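Local atomic coordinates of MMACHC-like protein (Caenorhabditis elegans, PDB entry 5UJC), a protein that binds cobalamin and probably catalyses the flavin-dependent reductive decyanation of cyanocobalamin and the glutathione-dependent dealkylation of alkylcobalamins. Residues K111-F116 / P193-P198; S10-V15 / M54-L59. One frame throughout, in Å; residues are numbered along the deposited sequence.

Contact 1 of 2, residues K111-F116 / P193-P198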
loop_
_atom_site.group_PDB
_atom_site.type_symbol
_atom_site.label_atom_id
_atom_site.label_comp_id
_atom_site.label_asym_id
_atom_site.label_seq_id
_atom_site.Cartn_x
_atom_site.Cartn_y
_atom_site.Cartn_z
ATOM N N LYS A 111 0.810 3.608 24.079
ATOM C CA LYS A 111 0.202 4.207 25.265
ATOM C C LYS A 111 -1.339 4.138 25.255
ATOM O O LYS A 111 -1.992 4.364 26.279
ATOM C CB LYS A 111 0.680 5.653 25.431
ATOM C CG LYS A 111 2.181 5.767 25.573
ATOM C CD LYS A 111 2.604 7.206 25.834
ATOM C CE LYS A 111 4.037 7.455 25.432
ATOM N NZ LYS A 111 4.392 8.902 25.512
ATOM N N VAL A 112 -1.904 3.850 24.087
ATOM C CA VAL A 112 -3.359 3.681 23.919
ATOM C C VAL A 112 -3.747 2.177 23.884
ATOM O O VAL A 112 -4.735 1.767 24.499
ATOM C CB VAL A 112 -3.850 4.415 22.638
ATOM C CG1 VAL A 112 -5.324 4.112 22.346
ATOM C CG2 VAL A 112 -3.631 5.922 22.791
ATOM N N GLU A 113 -2.968 1.378 23.160
ATOM C CA GLU A 113 -3.160 -0.091 23.115
ATOM C C GLU A 113 -1.801 -0.753 22.971
ATOM O O GLU A 113 -1.143 -0.600 21.946
ATOM C CB GLU A 113 -4.079 -0.507 21.951
ATOM C CG GLU A 113 -4.350 -2.023 21.884
ATOM C CD GLU A 113 -5.058 -2.583 23.134
ATOM O OE1 GLU A 113 -4.891 -3.787 23.402
ATOM O OE2 GLU A 113 -5.774 -1.831 23.825
ATOM N N GLU A 114 -1.320 -1.380 24.050
ATOM C CA GLU A 114 0.074 -1.835 24.090
ATOM C C GLU A 114 0.353 -3.037 23.183
ATOM O O GLU A 114 1.453 -3.186 22.682
ATOM C CB GLU A 114 0.517 -2.119 25.532
ATOM C CG GLU A 114 -0.042 -3.375 26.153
ATOM C CD GLU A 114 0.410 -3.539 27.615
ATOM O OE1 GLU A 114 1.261 -2.744 28.063
ATOM O OE2 GLU A 114 -0.093 -4.445 28.316
ATOM N N ASN A 115 -0.674 -3.845 22.932
ATOM C CA ASN A 115 -0.513 -5.122 22.207
ATOM C C ASN A 115 -0.967 -5.001 20.752
ATOM O O ASN A 115 -2.149 -4.877 20.482
ATOM C CB ASN A 115 -1.337 -6.212 22.923
ATOM C CG ASN A 115 -1.200 -7.589 22.283
ATOM O OD1 ASN A 115 -0.420 -7.791 21.345
ATOM N ND2 ASN A 115 -1.945 -8.553 22.814
ATOM N N PHE A 116 -0.014 -4.970 19.824
ATOM C CA PHE A 116 -0.343 -5.022 18.420
ATOM C C PHE A 116 0.772 -5.638 17.600
ATOM O O PHE A 116 1.931 -5.658 18.007
ATOM C CB PHE A 116 -0.714 -3.632 17.854
ATOM C CG PHE A 116 0.332 -2.579 18.068
ATOM C CD1 PHE A 116 0.327 -1.794 19.237
ATOM C CD2 PHE A 116 1.295 -2.325 17.106
ATOM C CE1 PHE A 116 1.265 -0.802 19.426
ATOM C CE2 PHE A 116 2.243 -1.331 17.303
ATOM C CZ PHE A 116 2.232 -0.579 18.471
ATOM N N PRO A 193 -4.800 -7.818 18.880
ATOM C CA PRO A 193 -5.409 -9.085 19.277
ATOM C C PRO A 193 -6.370 -8.988 20.453
ATOM O O PRO A 193 -7.227 -9.866 20.604
ATOM C CB PRO A 193 -4.191 -9.962 19.649
ATOM C CG PRO A 193 -3.061 -9.376 18.894
ATOM C CD PRO A 193 -3.328 -7.896 18.865
ATOM N N ASN A 194 -6.227 -7.949 21.288
ATOM C CA ASN A 194 -7.099 -7.786 22.460
ATOM C C ASN A 194 -8.287 -6.861 22.232
ATOM O O ASN A 194 -9.036 -6.593 23.169
ATOM C CB ASN A 194 -6.283 -7.279 23.670
ATOM C CG ASN A 194 -5.175 -8.234 24.069
ATOM O OD1 ASN A 194 -4.058 -7.816 24.379
ATOM N ND2 ASN A 194 -5.472 -9.521 24.051
ATOM N N VAL A 195 -8.489 -6.408 20.989
ATOM C CA VAL A 195 -9.556 -5.477 20.691
ATOM C C VAL A 195 -10.546 -6.131 19.727
ATOM O O VAL A 195 -10.190 -6.492 18.610
ATOM C CB VAL A 195 -9.025 -4.161 20.077
ATOM C CG1 VAL A 195 -10.171 -3.229 19.784
ATOM C CG2 VAL A 195 -8.012 -3.510 21.013
ATOM N N LYS A 196 -11.782 -6.293 20.187
ATOM C CA LYS A 196 -12.823 -6.965 19.419
ATOM C C LYS A 196 -13.916 -5.952 19.013
ATOM O O LYS A 196 -14.388 -5.147 19.837
ATOM C CB LYS A 196 -13.440 -8.108 20.237
ATOM C CG LYS A 196 -12.427 -9.067 20.843
ATOM C CD LYS A 196 -11.575 -9.749 19.795
ATOM C CE LYS A 196 -10.544 -10.682 20.429
ATOM N NZ LYS A 196 -11.183 -11.770 21.215
ATOM N N ILE A 197 -14.287 -5.997 17.734
ATOM C CA ILE A 197 -15.214 -5.050 17.139
ATOM C C ILE A 197 -16.310 -5.804 16.354
ATOM O O ILE A 197 -16.560 -5.529 15.182
ATOM C CB ILE A 197 -14.460 -4.001 16.238
ATOM C CG1 ILE A 197 -13.553 -4.701 15.224
ATOM C CG2 ILE A 197 -13.638 -3.036 17.110
ATOM C CD1 ILE A 197 -13.121 -3.799 14.062
ATOM N N PRO A 198 -16.976 -6.758 17.015
ATOM C CA PRO A 198 -17.958 -7.602 16.293
ATOM C C PRO A 198 -19.119 -6.819 15.640
ATOM O O PRO A 198 -19.671 -7.267 14.638
ATOM C CB PRO A 198 -18.500 -8.507 17.389
ATOM C CG PRO A 198 -18.320 -7.704 18.644
ATOM C CD PRO A 198 -16.988 -7.034 18.457
HETATM O O HOH W 1 -4.693 -5.540 21.223
#
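Asn115 carries the main polar link between 111-116 and 193-198. Its CG stands anti to the backbone N (chi1 -178°), which sets the amide beside Asn194. There Asn115 ND2 donates a hydrogen bond to Asn194 OD1 at 2.7 Å, with an N-H...O angle of 157°. The acceptor lies close to the amide plane of Asn115. The donor, however, sits well above the carbonyl plane of Asn194, so the bond does not follow a lone pair. The two side chains cross at about a right angle, and their amide planes are steeply inclined to each other.

Pro193 crosses the same asparagine obliquely. Its CD atom touches both oxygens of that residue: Pro193 CD lies 3.6 Å from Asn115 O and 3.8 Å from Asn115 OD1. The contact joins a loop to a corner at the margin of an antiparallel sheet. Residues 111-116 form the loop that leads from helix 93-109 into edge strand 117-120, and Pro193 and Asn194 form a corner in the neighbouring strand 185-196. An alanine in place of Asn115 would remove the amide and would probably leave this corner held less firmly to the loop.

A water sits between the segments and ties three groups together. It donates to Asn115 O at 2.7 Å and to Glu113 OE1 at 2.8 Å, and it accepts from Asn194 N at 2.9 Å. Glu113 reaches this water through a chain bent at chi2 (61°). The same bend lays its carboxylate along Val195, with Glu113 CD 3.8 Å from Val195 CG2. Glu113 OE1 also rests against Asn194 CB. The other oxygen, Glu113 OE2, is hydrogen-bonded to His7 NE2 of helix 5-18, so both ends of the carboxylate are fixed.

Contact 2 of 2, residues S10-V15 / M54-L59; sequences SIKRVV and MALLIL
Met54 is the first residue of strand segment 54-59 to meet helix segment 10-15. Its chain is fully extended, with CG anti to the backbone N (chi1 177°), and it approaches Ile11 tip to tip. The methyl does the touching: Met54 CE lies 3.6 Å from Ile11 CG2, and the sulfur is near Ile11 CD1.

Leu56 has the largest share of the contact and splits it between its two methyls. Leu56 CD1 points at the helix between Ile11 and Val15, one turn apart, and lies 3.9 Å from Val15 CG2. Leu56 CD2 lies along the aliphatic part of Lys12, 3.9 Å from Lys12 CG. The lysine then bends at chi4 (-64°), and its ammonium pairs with Asp16 in a salt bridge and with Ser27 OG in a hydrogen bond.

Ile58 makes the smallest contribution. Its CD1 meets Val15 CG1 tip to tip at 4.1 Å. No hydrogen bond crosses this interface; it is apolar packing of a helix on a sheet face.

The axes of segments 10-15 and 54-59 run nearly parallel, 21° apart, and come within 10.2 Å. Strand 53-60 lies between strands 25-31 and 185-196 in the antiparallel sheet. Helix 5-18 packs against that sheet and also touches helix 93-109, through Ile11 on Leu109 and Val15 on Met105.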
loop_
_atom_site.group_PDB
_atom_site.type_symbol
_atom_site.label_atom_id
_atom_site.label_comp_id
_atom_site.label_asym_id
_atom_site.label_seq_id
_atom_site.Cartn_x
_atom_site.Cartn_y
_atom_site.Cartn_z
ATOM N N SER A 10 -10.319 5.345 19.355
ATOM C CA SER A 10 -9.146 6.028 19.963
ATOM C C SER A 10 -7.842 5.488 19.382
ATOM O O SER A 10 -6.904 6.242 19.135
ATOM C CB SER A 10 -9.146 5.870 21.497
ATOM O OG SER A 10 -10.244 6.557 22.095
ATOM N N ILE A 11 -7.803 4.186 19.133
ATOM C CA ILE A 11 -6.656 3.573 18.482
ATOM C C ILE A 11 -6.469 4.148 17.075
ATOM O O ILE A 11 -5.365 4.592 16.705
ATOM C CB ILE A 11 -6.803 2.045 18.416
ATOM C CG1 ILE A 11 -6.622 1.455 19.807
ATOM C CG2 ILE A 11 -5.805 1.438 17.442
ATOM C CD1 ILE A 11 -7.095 0.005 19.914
ATOM N N LYS A 12 -7.539 4.150 16.290
ATOM C CA LYS A 12 -7.449 4.668 14.938
ATOM C C LYS A 12 -7.057 6.153 14.960
ATOM O O LYS A 12 -6.286 6.612 14.104
ATOM C CB LYS A 12 -8.751 4.459 14.178
ATOM C CG LYS A 12 -8.640 4.821 12.698
ATOM C CD LYS A 12 -9.899 4.460 11.946
ATOM C CE LYS A 12 -9.723 4.502 10.440
ATOM N NZ LYS A 12 -9.421 5.848 9.916
ATOM N N ARG A 13 -7.543 6.895 15.964
ATOM C CA ARG A 13 -7.256 8.326 16.045
ATOM C C ARG A 13 -5.757 8.584 16.231
ATOM O O ARG A 13 -5.208 9.463 15.601
ATOM C CB ARG A 13 -8.043 8.982 17.175
ATOM C CG ARG A 13 -8.118 10.508 17.070
ATOM C CD ARG A 13 -8.925 10.967 15.838
ATOM N NE ARG A 13 -10.281 10.420 15.849
ATOM C CZ ARG A 13 -11.322 10.952 16.498
ATOM N NH1 ARG A 13 -11.211 12.127 17.152
ATOM N NH2 ARG A 13 -12.489 10.335 16.460
ATOM N N VAL A 14 -5.092 7.796 17.071
ATOM C CA VAL A 14 -3.633 7.987 17.262
ATOM C C VAL A 14 -2.878 7.698 15.961
ATOM O O VAL A 14 -1.971 8.414 15.583
ATOM C CB VAL A 14 -3.064 7.084 18.358
ATOM C CG1 VAL A 14 -1.544 7.240 18.436
ATOM C CG2 VAL A 14 -3.683 7.429 19.653
ATOM N N VAL A 15 -3.266 6.621 15.283
ATOM C CA VAL A 15 -2.644 6.274 14.013
ATOM C C VAL A 15 -2.808 7.425 13.021
ATOM O O VAL A 15 -1.837 7.827 12.338
ATOM C CB VAL A 15 -3.216 4.949 13.459
ATOM C CG1 VAL A 15 -2.657 4.648 12.071
ATOM C CG2 VAL A 15 -2.899 3.801 14.424
ATOM N N MET A 54 -9.899 -6.531 15.711
ATOM C CA MET A 54 -9.684 -5.282 14.990
ATOM C C MET A 54 -8.356 -5.266 14.233
ATOM O O MET A 54 -7.313 -5.644 14.782
ATOM C CB MET A 54 -9.692 -4.122 15.982
ATOM C CG MET A 54 -9.415 -2.764 15.366
ATOM S SD MET A 54 -9.138 -1.502 16.626
ATOM C CE MET A 54 -8.537 -0.135 15.635
ATOM N N ALA A 55 -8.414 -4.803 12.986
ATOM C CA ALA A 55 -7.224 -4.492 12.203
ATOM C C ALA A 55 -7.372 -3.118 11.559
ATOM O O ALA A 55 -8.494 -2.663 11.275
ATOM C CB ALA A 55 -7.002 -5.548 11.137
ATOM N N LEU A 56 -6.219 -2.491 11.283
ATOM C CA LEU A 56 -6.142 -1.236 10.521
ATOM C C LEU A 56 -5.223 -1.416 9.343
ATOM O O LEU A 56 -4.063 -1.775 9.501
ATOM C CB LEU A 56 -5.628 -0.073 11.378
ATOM C CG LEU A 56 -6.568 0.451 12.448
ATOM C CD1 LEU A 56 -5.811 1.470 13.305
ATOM C CD2 LEU A 56 -7.786 1.105 11.819
ATOM N N LEU A 57 -5.750 -1.127 8.167
ATOM C CA LEU A 57 -4.969 -1.070 6.948
ATOM C C LEU A 57 -4.468 0.358 6.747
ATOM O O LEU A 57 -5.263 1.273 6.672
ATOM C CB LEU A 57 -5.855 -1.487 5.770
ATOM C CG LEU A 57 -5.257 -1.353 4.374
ATOM C CD1 LEU A 57 -4.057 -2.271 4.199
ATOM C CD2 LEU A 57 -6.311 -1.610 3.312
ATOM N N ILE A 58 -3.159 0.493 6.544
ATOM C CA ILE A 58 -2.518 1.782 6.292
ATOM C C ILE A 58 -2.047 1.788 4.839
ATOM O O ILE A 58 -1.344 0.858 4.392
ATOM C CB ILE A 58 -1.303 2.013 7.218
ATOM C CG1 ILE A 58 -1.753 1.993 8.713
ATOM C CG2 ILE A 58 -0.631 3.310 6.856
ATOM C CD1 ILE A 58 -0.621 1.954 9.728
ATOM N N LEU A 59 -2.486 2.789 4.088
ATOM C CA LEU A 59 -2.017 2.963 2.719
ATOM C C LEU A 59 -1.395 4.322 2.541
ATOM O O LEU A 59 -1.623 5.243 3.362
ATOM C CB LEU A 59 -3.113 2.696 1.724
ATOM C CG LEU A 59 -4.355 3.510 1.713
ATOM C CD1 LEU A 59 -4.118 4.815 0.970
ATOM C CD2 LEU A 59 -5.509 2.744 1.038
#

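Overall arrangement
Both contacts involve one antiparallel sheet, and their centres lie about 10 Å apart. Strands 185-196 and 53-60 are neighbours in it, and Val195 O and Met54 N, 2.9 Å apart, probably form a hydrogen bond that joins contact 1 to contact 2. Side chains join them too. Ile11 CD1 packs against Glu113 CB and Val195 CG2, and Val14 meets Val112. Contact 1 is at the surface, away from the known and predicted substrate sites. Contact 2 is buried and lies closer to the cobalamin: the side chain of Ile58 is about 11 Å from the bound ligand and about 8 Å from that of Met134, a probable substrate-binding residue.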